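Local coordinates for protein 4-oxalocrotonate decarboxylase NahK (Pseudomonas putida, PDB 5D2K) that catalyses the metal-assisted decarboxylation of (3E)-2-oxohex-3-enedioate to 2-oxopent-4-enoate and carbon dioxide, a step in naphthalene degradation, at residues A[222-225]-A[230-233]; A[173-178]-A[234-239]; A[117-122]-A[185-190]; A[256-259]-A[263-266]; A[208-211]-A[215-218]. The protein carries 1 engineered substitution. All coordinates share one frame; numbering follows the deposited sequence. Where two conformers were deposited one is given.

Contact 1: A[222-225]-A[230-233]; sequences NLLA and HIPA. With EDO (1,2-ethanediol), chain H.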
loop_
_atom_site.group_PDB
_atom_site.type_symbol
_atom_site.label_atom_id
_atom_site.label_comp_id
_atom_site.label_asym_id
_atom_site.label_seq_id
_atom_site.Cartn_x
_atom_site.Cartn_y
_atom_site.Cartn_z
ATOM N N ASN A 222 11.696 -10.356 -2.060
ATOM C CA ASN A 222 11.626 -11.517 -2.944
ATOM C C ASN A 222 10.790 -11.244 -4.196
ATOM O O ASN A 222 11.174 -11.647 -5.297
ATOM C CB ASN A 222 11.103 -12.722 -2.163
ATOM C CG ASN A 222 12.114 -13.197 -1.127
ATOM O OD1 ASN A 222 13.317 -13.015 -1.313
ATOM N ND2 ASN A 222 11.631 -13.777 -0.030
ATOM N N LEU A 223 9.685 -10.518 -4.042
ATOM C CA LEU A 223 8.860 -10.159 -5.200
ATOM C C LEU A 223 9.622 -9.245 -6.161
ATOM O O LEU A 223 9.564 -9.413 -7.390
ATOM C CB LEU A 223 7.559 -9.487 -4.744
ATOM C CG LEU A 223 6.560 -10.412 -4.047
ATOM C CD1 LEU A 223 5.416 -9.630 -3.416
ATOM C CD2 LEU A 223 6.027 -11.425 -5.059
ATOM N N LEU A 224 10.344 -8.275 -5.606
ATOM C CA LEU A 224 11.090 -7.330 -6.424
ATOM C C LEU A 224 12.195 -8.047 -7.187
ATOM O O LEU A 224 12.473 -7.702 -8.331
ATOM C CB LEU A 224 11.671 -6.201 -5.561
ATOM C CG LEU A 224 10.669 -5.165 -5.049
ATOM C CD1 LEU A 224 11.338 -4.303 -3.982
ATOM C CD2 LEU A 224 10.159 -4.285 -6.184
ATOM N N ALA A 225 12.793 -9.063 -6.564
ATOM C CA ALA A 225 13.895 -9.796 -7.190
ATOM C C ALA A 225 13.469 -10.500 -8.479
ATOM O O ALA A 225 14.304 -10.742 -9.363
ATOM C CB ALA A 225 14.479 -10.806 -6.204
ATOM N N HIS A 230 15.431 -4.398 -6.181
ATOM C CA HIS A 230 15.622 -4.643 -4.751
ATOM C C HIS A 230 15.128 -3.456 -3.927
ATOM O O HIS A 230 14.587 -2.489 -4.475
ATOM C CB HIS A 230 17.095 -4.936 -4.435
ATOM C CG HIS A 230 17.993 -3.746 -4.564
ATOM N ND1 HIS A 230 18.485 -3.318 -5.781
ATOM C CD2 HIS A 230 18.488 -2.895 -3.635
ATOM C CE1 HIS A 230 19.248 -2.256 -5.590
ATOM N NE2 HIS A 230 19.266 -1.976 -4.298
ATOM N N ILE A 231 15.288 -3.541 -2.610
ATOM C CA ILE A 231 14.917 -2.436 -1.739
ATOM C C ILE A 231 16.148 -1.635 -1.355
ATOM O O ILE A 231 16.964 -2.102 -0.568
ATOM C CB ILE A 231 14.238 -2.933 -0.446
ATOM C CG1 ILE A 231 13.153 -3.970 -0.751
ATOM C CG2 ILE A 231 13.660 -1.754 0.337
ATOM C CD1 ILE A 231 12.564 -4.602 0.521
ATOM N N PRO A 232 16.307 -0.429 -1.914
ATOM C CA PRO A 232 17.474 0.372 -1.519
ATOM C C PRO A 232 17.438 0.795 -0.048
ATOM O O PRO A 232 16.366 0.879 0.561
ATOM C CB PRO A 232 17.383 1.599 -2.444
ATOM C CG PRO A 232 16.520 1.153 -3.592
ATOM C CD PRO A 232 15.520 0.218 -2.979
ATOM N N ALA A 233 18.608 1.039 0.532
ATOM C CA ALA A 233 18.663 1.651 1.855
ATOM C C ALA A 233 17.876 2.948 1.846
ATOM O O ALA A 233 17.908 3.697 0.863
ATOM C CB ALA A 233 20.104 1.915 2.262
HETATM C C1 EDO H . 6.994 -8.971 -9.678
HETATM O O1 EDO H . 8.011 -8.108 -9.122
HETATM C C2 EDO H . 6.400 -9.885 -8.608
HETATM O O2 EDO H . 5.724 -10.991 -9.233
#
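Leu224 on helix 213-225 and His230 in the loop that follows come within 5.5 Å of each other, CA to CA, where the chain doubles back toward strand 236-238. Only a small surface is shared, and Leu224 carries it from the helical side. With CG anti to the carbonyl carbon (chi1 -73°), its branch CD1 reaches across to the loop and meets Ile231 CG1 at 3.7 Å. The two side chains cross at about a right angle, methyl against methylene. The same CD1 lies 3.8 Å from His230 O, so one methyl covers both an aliphatic branch and a backbone carbonyl. Around this point Leu224 also packs on Tyr88 and Leu68, while Ile231 leans back on Leu220 and Ala221 of the helix. His230 directs its CB away from the helix and stacks its imidazole on the ring of His126. A 1,2-ethanediol, probably from the crystallisation liquor, sits by the helix: its O1 donates a 2.7 Å hydrogen bond to Leu223 O, and its C2 lies 3.9 Å from Leu223 CD2. The diol is hydrogen-bonded to Glu226 OE1 and Tyr88 OH as well. Between the two segments there is no directional bond; van der Waals contact of Leu224 CD1 with Ile231 CG1 and His230 O joins them, while polar bonds of the loop, such as that between the backbones of Ile231 and Leu125, go to other parts of the chain.

Contact 2: A[173-178]-A[234-239]; sequences FITGGR and GTFIMT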
loop_
_atom_site.group_PDB
_atom_site.type_symbol
_atom_site.label_atom_id
_atom_site.label_comp_id
_atom_site.label_asym_id
_atom_site.label_seq_id
_atom_site.Cartn_x
_atom_site.Cartn_y
_atom_site.Cartn_z
ATOM N N PHE A 173 -1.397 8.305 1.989
ATOM C CA PHE A 173 -1.000 7.679 3.246
ATOM C C PHE A 173 -0.710 8.763 4.272
ATOM O O PHE A 173 -0.239 9.849 3.936
ATOM C CB PHE A 173 0.205 6.737 3.055
ATOM C CG PHE A 173 1.496 7.428 2.702
ATOM C CD1 PHE A 173 1.825 7.704 1.374
ATOM C CD2 PHE A 173 2.399 7.786 3.695
ATOM C CE1 PHE A 173 3.024 8.338 1.058
ATOM C CE2 PHE A 173 3.595 8.417 3.387
ATOM C CZ PHE A 173 3.915 8.696 2.070
ATOM N N ILE A 174 -1.024 8.449 5.526
ATOM C CA ILE A 174 -0.911 9.394 6.640
ATOM C C ILE A 174 0.023 8.829 7.710
ATOM O O ILE A 174 -0.285 7.802 8.311
ATOM C CB ILE A 174 -2.292 9.676 7.294
ATOM C CG1 ILE A 174 -3.371 9.936 6.236
ATOM C CG2 ILE A 174 -2.191 10.831 8.295
ATOM C CD1 ILE A 174 -4.782 9.474 6.637
ATOM N N THR A 175 1.154 9.482 7.956
ATOM C CA THR A 175 2.062 9.026 9.009
ATOM C C THR A 175 1.793 9.808 10.285
ATOM O O THR A 175 1.335 10.959 10.241
ATOM C CB THR A 175 3.549 9.184 8.628
ATOM O OG1 THR A 175 3.847 10.566 8.397
ATOM C CG2 THR A 175 3.888 8.360 7.384
ATOM N N GLY A 176 2.052 9.194 11.432
ATOM C CA GLY A 176 1.843 9.900 12.677
ATOM C C GLY A 176 2.301 9.108 13.880
ATOM O O GLY A 176 3.070 8.157 13.746
ATOM N N GLY A 177 1.831 9.517 15.054
ATOM C CA GLY A 177 2.217 8.894 16.307
ATOM C C GLY A 177 3.712 8.982 16.560
ATOM O O GLY A 177 4.386 9.902 16.100
ATOM N N ARG A 178 4.237 8.007 17.294
ATOM C CA ARG A 178 5.653 7.989 17.659
ATOM C C ARG A 178 6.480 7.054 16.772
ATOM O O ARG A 178 6.125 5.883 16.615
ATOM C CB ARG A 178 5.782 7.598 19.136
ATOM C CG ARG A 178 4.946 8.495 20.049
ATOM C CD ARG A 178 4.805 7.944 21.467
ATOM N NE ARG A 178 6.049 8.031 22.224
ATOM C CZ ARG A 178 6.308 8.960 23.138
ATOM N NH1 ARG A 178 5.402 9.893 23.415
ATOM N NH2 ARG A 178 7.470 8.954 23.777
ATOM N N GLY A 234 17.167 3.204 2.939
ATOM C CA GLY A 234 16.437 4.449 3.103
ATOM C C GLY A 234 15.023 4.417 2.565
ATOM O O GLY A 234 14.397 5.462 2.409
ATOM N N THR A 235 14.512 3.222 2.281
ATOM C CA THR A 235 13.173 3.085 1.728
ATOM C C THR A 235 12.103 2.989 2.816
ATOM O O THR A 235 12.243 2.240 3.782
ATOM C CB THR A 235 13.077 1.847 0.807
ATOM O OG1 THR A 235 14.070 1.954 -0.228
ATOM C CG2 THR A 235 11.686 1.727 0.162
ATOM N N PHE A 236 11.034 3.755 2.624
ATOM C CA PHE A 236 9.831 3.695 3.458
ATOM C C PHE A 236 8.933 2.591 2.914
ATOM O O PHE A 236 8.621 2.577 1.728
ATOM C CB PHE A 236 9.140 5.065 3.443
ATOM C CG PHE A 236 7.793 5.124 4.128
ATOM C CD1 PHE A 236 7.698 5.348 5.489
ATOM C CD2 PHE A 236 6.629 5.074 3.387
ATOM C CE1 PHE A 236 6.454 5.465 6.103
ATOM C CE2 PHE A 236 5.385 5.189 3.998
ATOM C CZ PHE A 236 5.304 5.377 5.358
ATOM N N ILE A 237 8.545 1.652 3.783
ATOM C CA ILE A 237 7.709 0.510 3.390
ATOM C C ILE A 237 6.470 0.382 4.262
ATOM O O ILE A 237 6.579 0.202 5.476
ATOM C CB ILE A 237 8.483 -0.832 3.482
ATOM C CG1 ILE A 237 9.814 -0.758 2.738
ATOM C CG2 ILE A 237 7.618 -1.997 2.978
ATOM C CD1 ILE A 237 10.686 -1.980 3.000
ATOM N N MET A 238 5.294 0.431 3.645
ATOM C CA MET A 238 4.042 0.168 4.359
ATOM C C MET A 238 3.763 -1.322 4.274
ATOM O O MET A 238 3.607 -1.849 3.174
ATOM C CB MET A 238 2.887 0.969 3.752
ATOM C CG MET A 238 3.087 2.463 3.832
ATOM S SD MET A 238 1.640 3.377 3.235
ATOM C CE MET A 238 0.342 2.632 4.143
ATOM N N THR A 239 3.696 -2.013 5.412
ATOM C CA THR A 239 3.790 -3.470 5.358
ATOM C C THR A 239 2.466 -4.196 5.181
ATOM O O THR A 239 2.466 -5.402 4.927
ATOM C CB THR A 239 4.513 -4.039 6.618
ATOM O OG1 THR A 239 3.794 -3.701 7.811
ATOM C CG2 THR A 239 5.957 -3.501 6.712
#
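Phe173 and Phe236 meet through different first torsions: Phe173 holds CG between its backbone N and carbonyl carbon (chi1 68°), whereas Phe236 swings its ring out anti to the backbone N. The rings slide past each other in opposite directions as an oblique aromatic pair, centroids 5.3 Å apart and planes inclined by 31°. Their closest atoms are Phe173 CE2 and Phe236 CE2, 3.7 Å apart. The adjacent atom of the Phe236 ring, CZ, is met by the methyl CG2 of Thr175 at 3.9 Å. Met238, two residues beyond Phe236, also points its CB toward strand 173-175. Its sulfur touches the root of the other aromatic group, with SD 3.7 Å from Phe173 CB, and lies 4.9 Å from the Phe173 ring centroid, off to one side of the ring normal. Leu91 of strand 87-92 packs against Phe173, Phe236 and Met238 together. An alanine in place of Phe173 would remove the whole ring and would probably leave a gap beside Phe236 and Leu91, with the Met238 sulfur without its contact to the Phe173 ring. Strands 173-175 and 236-238 run at 112° to each other with axes 10.7 Å apart, so side chains alone bridge the interval. This is a Met-aromatic contact within the mixed sheet of the fumarylacetoacetate hydrolase-like domain, beside the metal site: Met238 packs on Glu116 and Glu147, two of the magnesium ligands.

Contact 3: A[117-122]-A[185-190]; sequences ISVVTK and VDLRTL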
loop_
_atom_site.group_PDB
_atom_site.type_symbol
_atom_site.label_atom_id
_atom_site.label_comp_id
_atom_site.label_asym_id
_atom_site.label_seq_id
_atom_site.Cartn_x
_atom_site.Cartn_y
_atom_site.Cartn_z
ATOM N N ILE A 117 1.587 -0.647 9.894
ATOM C CA ILE A 117 2.842 -0.205 10.471
ATOM C C ILE A 117 3.888 -0.189 9.352
ATOM O O ILE A 117 3.990 -1.120 8.533
ATOM C CB ILE A 117 3.273 -1.083 11.692
ATOM C CG1 ILE A 117 4.476 -0.463 12.418
ATOM C CG2 ILE A 117 3.550 -2.507 11.286
ATOM C CD1 ILE A 117 4.185 0.901 13.086
ATOM N N SER A 118 4.604 0.924 9.269
ATOM C CA SER A 118 5.636 1.071 8.252
ATOM C C SER A 118 7.016 1.010 8.862
ATOM O O SER A 118 7.186 1.220 10.066
ATOM C CB SER A 118 5.487 2.397 7.506
ATOM O OG SER A 118 4.208 2.501 6.929
ATOM N N VAL A 119 7.998 0.737 8.011
ATOM C CA VAL A 119 9.402 0.777 8.416
ATOM C C VAL A 119 10.183 1.646 7.451
ATOM O O VAL A 119 9.774 1.841 6.305
ATOM C CB VAL A 119 10.056 -0.638 8.467
ATOM C CG1 VAL A 119 9.349 -1.519 9.487
ATOM C CG2 VAL A 119 10.064 -1.295 7.080
ATOM N N VAL A 120 11.294 2.197 7.931
ATOM C CA VAL A 120 12.284 2.818 7.055
ATOM C C VAL A 120 13.553 2.002 7.178
ATOM O O VAL A 120 13.985 1.703 8.281
ATOM C CB VAL A 120 12.533 4.303 7.426
ATOM C CG1 VAL A 120 13.756 4.853 6.704
ATOM C CG2 VAL A 120 11.314 5.135 7.062
ATOM N N THR A 121 14.136 1.612 6.047
ATOM C CA THR A 121 15.329 0.772 6.075
ATOM C C THR A 121 16.602 1.610 6.117
ATOM O O THR A 121 16.590 2.774 5.723
ATOM C CB THR A 121 15.402 -0.159 4.850
ATOM O OG1 THR A 121 15.632 0.613 3.656
ATOM C CG2 THR A 121 14.112 -0.960 4.708
ATOM N N LYS A 122 17.697 1.004 6.578
ATOM C CA LYS A 122 19.004 1.683 6.572
ATOM C C LYS A 122 20.106 0.875 5.881
ATOM O O LYS A 122 21.274 1.248 5.931
ATOM C CB LYS A 122 19.445 2.035 8.000
ATOM C CG LYS A 122 19.466 0.872 8.983
ATOM C CD LYS A 122 19.968 1.348 10.343
ATOM C CE LYS A 122 19.887 0.254 11.382
ATOM N NZ LYS A 122 20.501 0.715 12.667
ATOM N N VAL A 185 10.093 -1.656 19.849
ATOM C CA VAL A 185 8.730 -1.960 19.418
ATOM C C VAL A 185 8.588 -3.415 18.972
ATOM O O VAL A 185 9.308 -3.872 18.076
ATOM C CB VAL A 185 8.287 -1.053 18.244
ATOM C CG1 VAL A 185 6.783 -1.214 17.984
ATOM C CG2 VAL A 185 8.637 0.414 18.516
ATOM N N ASP A 186 7.652 -4.133 19.577
ATOM C CA ASP A 186 7.345 -5.492 19.152
ATOM C C ASP A 186 6.289 -5.424 18.054
ATOM O O ASP A 186 5.110 -5.202 18.333
ATOM C CB ASP A 186 6.856 -6.328 20.338
ATOM C CG ASP A 186 6.680 -7.805 19.997
ATOM O OD1 ASP A 186 6.293 -8.137 18.857
ATOM O OD2 ASP A 186 6.924 -8.649 20.889
ATOM N N LEU A 187 6.705 -5.597 16.806
ATOM C CA LEU A 187 5.766 -5.458 15.694
ATOM C C LEU A 187 4.777 -6.610 15.608
ATOM O O LEU A 187 3.731 -6.483 14.971
ATOM C CB LEU A 187 6.522 -5.335 14.369
ATOM C CG LEU A 187 7.391 -4.082 14.268
ATOM C CD1 LEU A 187 8.088 -4.034 12.910
ATOM C CD2 LEU A 187 6.564 -2.813 14.507
ATOM N N ARG A 188 5.104 -7.735 16.241
ATOM C CA ARG A 188 4.199 -8.885 16.214
ATOM C C ARG A 188 3.003 -8.669 17.136
ATOM O O ARG A 188 1.862 -9.002 16.782
ATOM C CB ARG A 188 4.947 -10.166 16.612
ATOM C CG ARG A 188 4.091 -11.423 16.513
ATOM C CD ARG A 188 4.865 -12.654 16.986
ATOM N NE ARG A 188 5.217 -12.582 18.401
ATOM C CZ ARG A 188 4.503 -13.133 19.379
ATOM N NH1 ARG A 188 3.376 -13.772 19.101
ATOM N NH2 ARG A 188 4.911 -13.037 20.636
ATOM N N THR A 189 3.264 -8.094 18.305
ATOM C CA THR A 189 2.218 -7.940 19.307
ATOM C C THR A 189 1.636 -6.527 19.360
ATOM O O THR A 189 0.772 -6.246 20.180
ATOM C CB THR A 189 2.730 -8.322 20.715
ATOM O OG1 THR A 189 3.759 -7.411 21.131
ATOM C CG2 THR A 189 3.283 -9.753 20.706
ATOM N N LEU A 190 2.106 -5.654 18.472
ATOM C CA LEU A 190 1.627 -4.273 18.405
ATOM C C LEU A 190 0.127 -4.221 18.188
ATOM O O LEU A 190 -0.355 -4.680 17.161
ATOM C CB LEU A 190 2.336 -3.526 17.272
ATOM C CG LEU A 190 1.919 -2.069 17.060
ATOM C CD1 LEU A 190 2.302 -1.218 18.260
ATOM C CD2 LEU A 190 2.562 -1.531 15.785
#
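Ile117 presents its CG1-CD1 branch to two leucines that approach it differently. Leu187 crosses the isoleucine at about a right angle, with its methyl CD2 at 3.8 Å from Ile117 CG1. Leu190 comes in on a slant, and its CD2 rests 4.0 Å from Ile117 CD1 while keeping a similar distance to CG1. In Ile117, CG1 stands anti to the backbone N (chi1 -171°), which carries it off the strand toward the loop, and the chain then bends so that CD1 meets Leu190. Leu187 uses both methyls: CD1 makes a looser contact, at 4.4 Å, with CG1 of Val119, two residues along the strand. The loop that offers these leucines is held in shape by Asp186, whose OD1 accepts a 3.1 Å hydrogen bond from Thr189 N, the donor lying well above the carboxylate plane, and a weak one from Arg188 N. That Asx motif runs from Asp186 to Thr189, with Leu187 inside it and Leu190 just after. On the helical side, Pro213 touches both Ile117 and Leu187, and Leu214 adds to the cover over Leu187. Ser118, whose CB points away from the loop, packs on Phe236 and Met238 instead. The alternation is that of a regular beta strand: strand 112-121, which also supplies the magnesium ligands Glu114 and Glu116, buries this aliphatic side beneath the loop leading into strand 191-196 of the second sheet.

Contact 4: A[256-259]-A[263-266]; sequences VRYQ and SVSA
Val256 N donates a short, nearly straight hydrogen bond to Val264 O, 2.7 Å long with 171° at the hydrogen, and meets the oxygen almost along the C=O axis. The return bond, Val264 N to Val256 O, is 2.9 Å, its donor tilted slightly from the carbonyl plane. Val256 O also receives a CA-H...O contact from Ser263 CA at 3.2 Å. These bonds make Val256 and Val264 a hydrogen-bonded pair of the antiparallel beta hairpin formed by strands 253-258 and 263-268, in a mixed sheet; Arg257 and Ser263 form the adjoining non-hydrogen-bonded pair. The valines put their side chains on one face, where Tyr258 joins them. CG of Tyr258, anti to the carbonyl carbon (chi1 -71°), puts the ring beside Val264, where Tyr258 CE1 meets Val264 CG2 obliquely at 3.8 Å. The phenol end continues to the other sheet, where Tyr258 OH is hydrogen-bonded to the backbone O of Glu116, and Pro144 packs on both Tyr258 and Val264. On the reverse face Arg257 CG passes 4.3 Å from Ser263 CB, and the guanidinium runs on to a salt bridge between its NE and Glu195 OE2.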
loop_
_atom_site.group_PDB
_atom_site.type_symbol
_atom_site.label_atom_id
_atom_site.label_comp_id
_atom_site.label_asym_id
_atom_site.label_seq_id
_atom_site.Cartn_x
_atom_site.Cartn_y
_atom_site.Cartn_z
ATOM N N VAL A 256 -6.403 6.499 14.672
ATOM C CA VAL A 256 -5.924 5.134 14.861
ATOM C C VAL A 256 -4.884 5.112 15.979
ATOM O O VAL A 256 -3.859 5.790 15.909
ATOM C CB VAL A 256 -5.332 4.552 13.575
ATOM C CG1 VAL A 256 -4.863 3.135 13.829
ATOM C CG2 VAL A 256 -6.366 4.572 12.443
ATOM N N ARG A 257 -5.159 4.339 17.025
ATOM C CA ARG A 257 -4.292 4.295 18.191
ATOM C C ARG A 257 -3.357 3.105 18.095
ATOM O O ARG A 257 -3.790 1.979 17.821
ATOM C CB ARG A 257 -5.116 4.220 19.481
ATOM C CG ARG A 257 -6.170 5.316 19.576
ATOM C CD ARG A 257 -6.933 5.255 20.887
ATOM N NE ARG A 257 -8.013 6.236 20.870
ATOM C CZ ARG A 257 -7.836 7.534 21.082
ATOM N NH1 ARG A 257 -6.627 8.008 21.350
ATOM N NH2 ARG A 257 -8.871 8.360 21.026
ATOM N N TYR A 258 -2.077 3.378 18.296
ATOM C CA TYR A 258 -1.036 2.369 18.236
ATOM C C TYR A 258 -0.497 2.142 19.628
ATOM O O TYR A 258 -0.029 3.077 20.262
ATOM C CB TYR A 258 0.084 2.815 17.283
ATOM C CG TYR A 258 -0.322 2.795 15.825
ATOM C CD1 TYR A 258 -1.163 3.775 15.301
ATOM C CD2 TYR A 258 0.120 1.783 14.972
ATOM C CE1 TYR A 258 -1.544 3.750 13.972
ATOM C CE2 TYR A 258 -0.253 1.752 13.638
ATOM C CZ TYR A 258 -1.091 2.728 13.146
ATOM O OH TYR A 258 -1.463 2.694 11.816
ATOM N N GLN A 259 -0.606 0.905 20.107
ATOM C CA GLN A 259 -0.138 0.540 21.443
ATOM C C GLN A 259 1.274 1.059 21.729
ATOM O O GLN A 259 2.239 0.669 21.063
ATOM C CB GLN A 259 -0.197 -0.975 21.593
ATOM C CG GLN A 259 0.196 -1.473 22.970
ATOM C CD GLN A 259 0.513 -2.938 22.957
ATOM O OE1 GLN A 259 0.701 -3.529 21.895
ATOM N NE2 GLN A 259 0.593 -3.543 24.141
ATOM N N SER A 263 -0.993 8.062 18.418
ATOM C CA SER A 263 -2.087 7.893 17.476
ATOM C C SER A 263 -1.855 8.665 16.191
ATOM O O SER A 263 -1.092 9.622 16.169
ATOM C CB SER A 263 -3.417 8.336 18.101
ATOM O OG SER A 263 -3.371 9.704 18.464
ATOM N N VAL A 264 -2.523 8.216 15.132
ATOM C CA VAL A 264 -2.546 8.881 13.831
ATOM C C VAL A 264 -3.965 9.359 13.567
ATOM O O VAL A 264 -4.913 8.590 13.730
ATOM C CB VAL A 264 -2.105 7.927 12.692
ATOM C CG1 VAL A 264 -2.099 8.649 11.346
ATOM C CG2 VAL A 264 -0.740 7.321 12.998
ATOM N N SER A 265 -4.139 10.618 13.171
ATOM C CA SER A 265 -5.477 11.176 12.962
ATOM C C SER A 265 -5.581 11.870 11.612
ATOM O O SER A 265 -4.569 12.298 11.053
ATOM C CB SER A 265 -5.838 12.177 14.068
ATOM O OG SER A 265 -5.884 11.579 15.350
ATOM N N ALA A 266 -6.803 12.010 11.116
ATOM C CA ALA A 266 -7.064 12.755 9.894
ATOM C C ALA A 266 -8.530 13.108 9.833
ATOM O O ALA A 266 -9.362 12.472 10.497
ATOM C CB ALA A 266 -6.659 11.958 8.663
#

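Contact 5: A[208-211]-A[215-218]; sequences AVLG and SSVA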
loop_
_atom_site.group_PDB
_atom_site.type_symbol
_atom_site.label_atom_id
_atom_site.label_comp_id
_atom_site.label_asym_id
_atom_site.label_seq_id
_atom_site.Cartn_x
_atom_site.Cartn_y
_atom_site.Cartn_z
ATOM N N ALA A 208 -1.087 -9.995 12.264
ATOM C CA ALA A 208 -2.010 -10.220 11.151
ATOM C C ALA A 208 -1.310 -10.107 9.788
ATOM O O ALA A 208 -1.721 -10.729 8.815
ATOM C CB ALA A 208 -3.174 -9.242 11.231
ATOM N N VAL A 209 -0.243 -9.324 9.733
ATOM C CA VAL A 209 0.536 -9.171 8.509
ATOM C C VAL A 209 1.534 -10.329 8.373
ATOM O O VAL A 209 2.653 -10.253 8.866
ATOM C CB VAL A 209 1.263 -7.801 8.516
ATOM C CG1 VAL A 209 2.104 -7.596 7.253
ATOM C CG2 VAL A 209 0.240 -6.683 8.668
ATOM N N LEU A 210 1.093 -11.413 7.733
ATOM C CA LEU A 210 1.942 -12.580 7.443
ATOM C C LEU A 210 2.595 -13.217 8.666
ATOM O O LEU A 210 3.615 -13.899 8.546
ATOM C CB LEU A 210 3.031 -12.199 6.436
ATOM C CG LEU A 210 2.555 -11.811 5.038
ATOM C CD1 LEU A 210 3.718 -11.335 4.180
ATOM C CD2 LEU A 210 1.853 -12.980 4.359
ATOM N N GLY A 211 2.016 -13.018 9.848
ATOM C CA GLY A 211 2.601 -13.550 11.067
ATOM C C GLY A 211 3.556 -12.586 11.750
ATOM O O GLY A 211 3.827 -12.699 12.943
ATOM N N SER A 215 8.054 -9.989 8.009
ATOM C CA SER A 215 7.952 -11.020 6.967
ATOM C C SER A 215 7.420 -10.425 5.672
ATOM O O SER A 215 7.714 -10.908 4.582
ATOM C CB SER A 215 7.056 -12.180 7.416
ATOM O OG SER A 215 7.675 -12.911 8.476
ATOM N N SER A 216 6.618 -9.373 5.800
ATOM C CA SER A 216 6.135 -8.655 4.637
ATOM C C SER A 216 7.283 -7.966 3.894
ATOM O O SER A 216 7.311 -7.939 2.653
ATOM C CB SER A 216 5.081 -7.635 5.072
ATOM O OG SER A 216 4.520 -6.995 3.940
ATOM N N VAL A 217 8.219 -7.402 4.656
ATOM C CA VAL A 217 9.410 -6.773 4.099
ATOM C C VAL A 217 10.252 -7.819 3.345
ATOM O O VAL A 217 10.728 -7.564 2.238
ATOM C CB VAL A 217 10.267 -6.084 5.193
ATOM C CG1 VAL A 217 11.551 -5.495 4.592
ATOM C CG2 VAL A 217 9.469 -4.992 5.898
ATOM N N ALA A 218 10.437 -8.994 3.946
ATOM C CA ALA A 218 11.185 -10.063 3.278
ATOM C C ALA A 218 10.482 -10.459 1.985
ATOM O O ALA A 218 11.119 -10.618 0.939
ATOM C CB ALA A 218 11.341 -11.285 4.210
HETATM O O HOH W 1 5.942 -14.344 10.003
#
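Leu210 meets the start of helix 213-225 at the end of an inverse gamma turn centred on Val209, in the loop that leads from strand 199-205 into that helix. The turn is closed by a weak hydrogen bond from Leu210 N to Ala208 O. From the backbone outward, Leu210 CB first faces Ser215 CB at 4.1 Å. CG, anti to the carbonyl carbon (chi1 -65°), leads on to CD1, which of the two end methyls does the touching. It presses on the helix backbone at Ser216 CA, 3.6 Å away, with Ser216 N and CB only a little farther. Val209 meets the same serine from another direction: its CG1 packs against Ser216 CB at 3.7 Å. Ser216 thus gives its carbon surface to both loop residues, while its hydroxyl, anti to the backbone N, is hydrogen-bonded to Thr239 O. Val209 also packs on Thr73 and Ile242. One water joins loop to helix, donating to Leu210 O at 2.8 Å and hydrogen-bonded to Ser215 OG at 2.7 Å.

How the contacts relate
Contacts 2 and 3 are knitted together as neighbouring strands of one sheet: Ile237 N lies 2.8 Å from Val119 O, and Thr239 OG1 lies 2.7 Å from Ile117 O. Contact 5 joins them through Ser216 OG, 2.8 Å from Thr239 O. Helix 213-225 serves contacts 5 and 1, which meet where Ile231 CD1 lies 3.9 Å from Val217 O. Contact 4 packs on contact 2 through Val264 CG1, 3.6 Å from Ile174 O, but stays about 19 Å from contact 1 at the nearest atoms. Contact 2 comes nearest the magnesium, with the Met238 side chain about 5 Å from it; the Val209 side chain is about 7 Å from bound 2-oxoadipate.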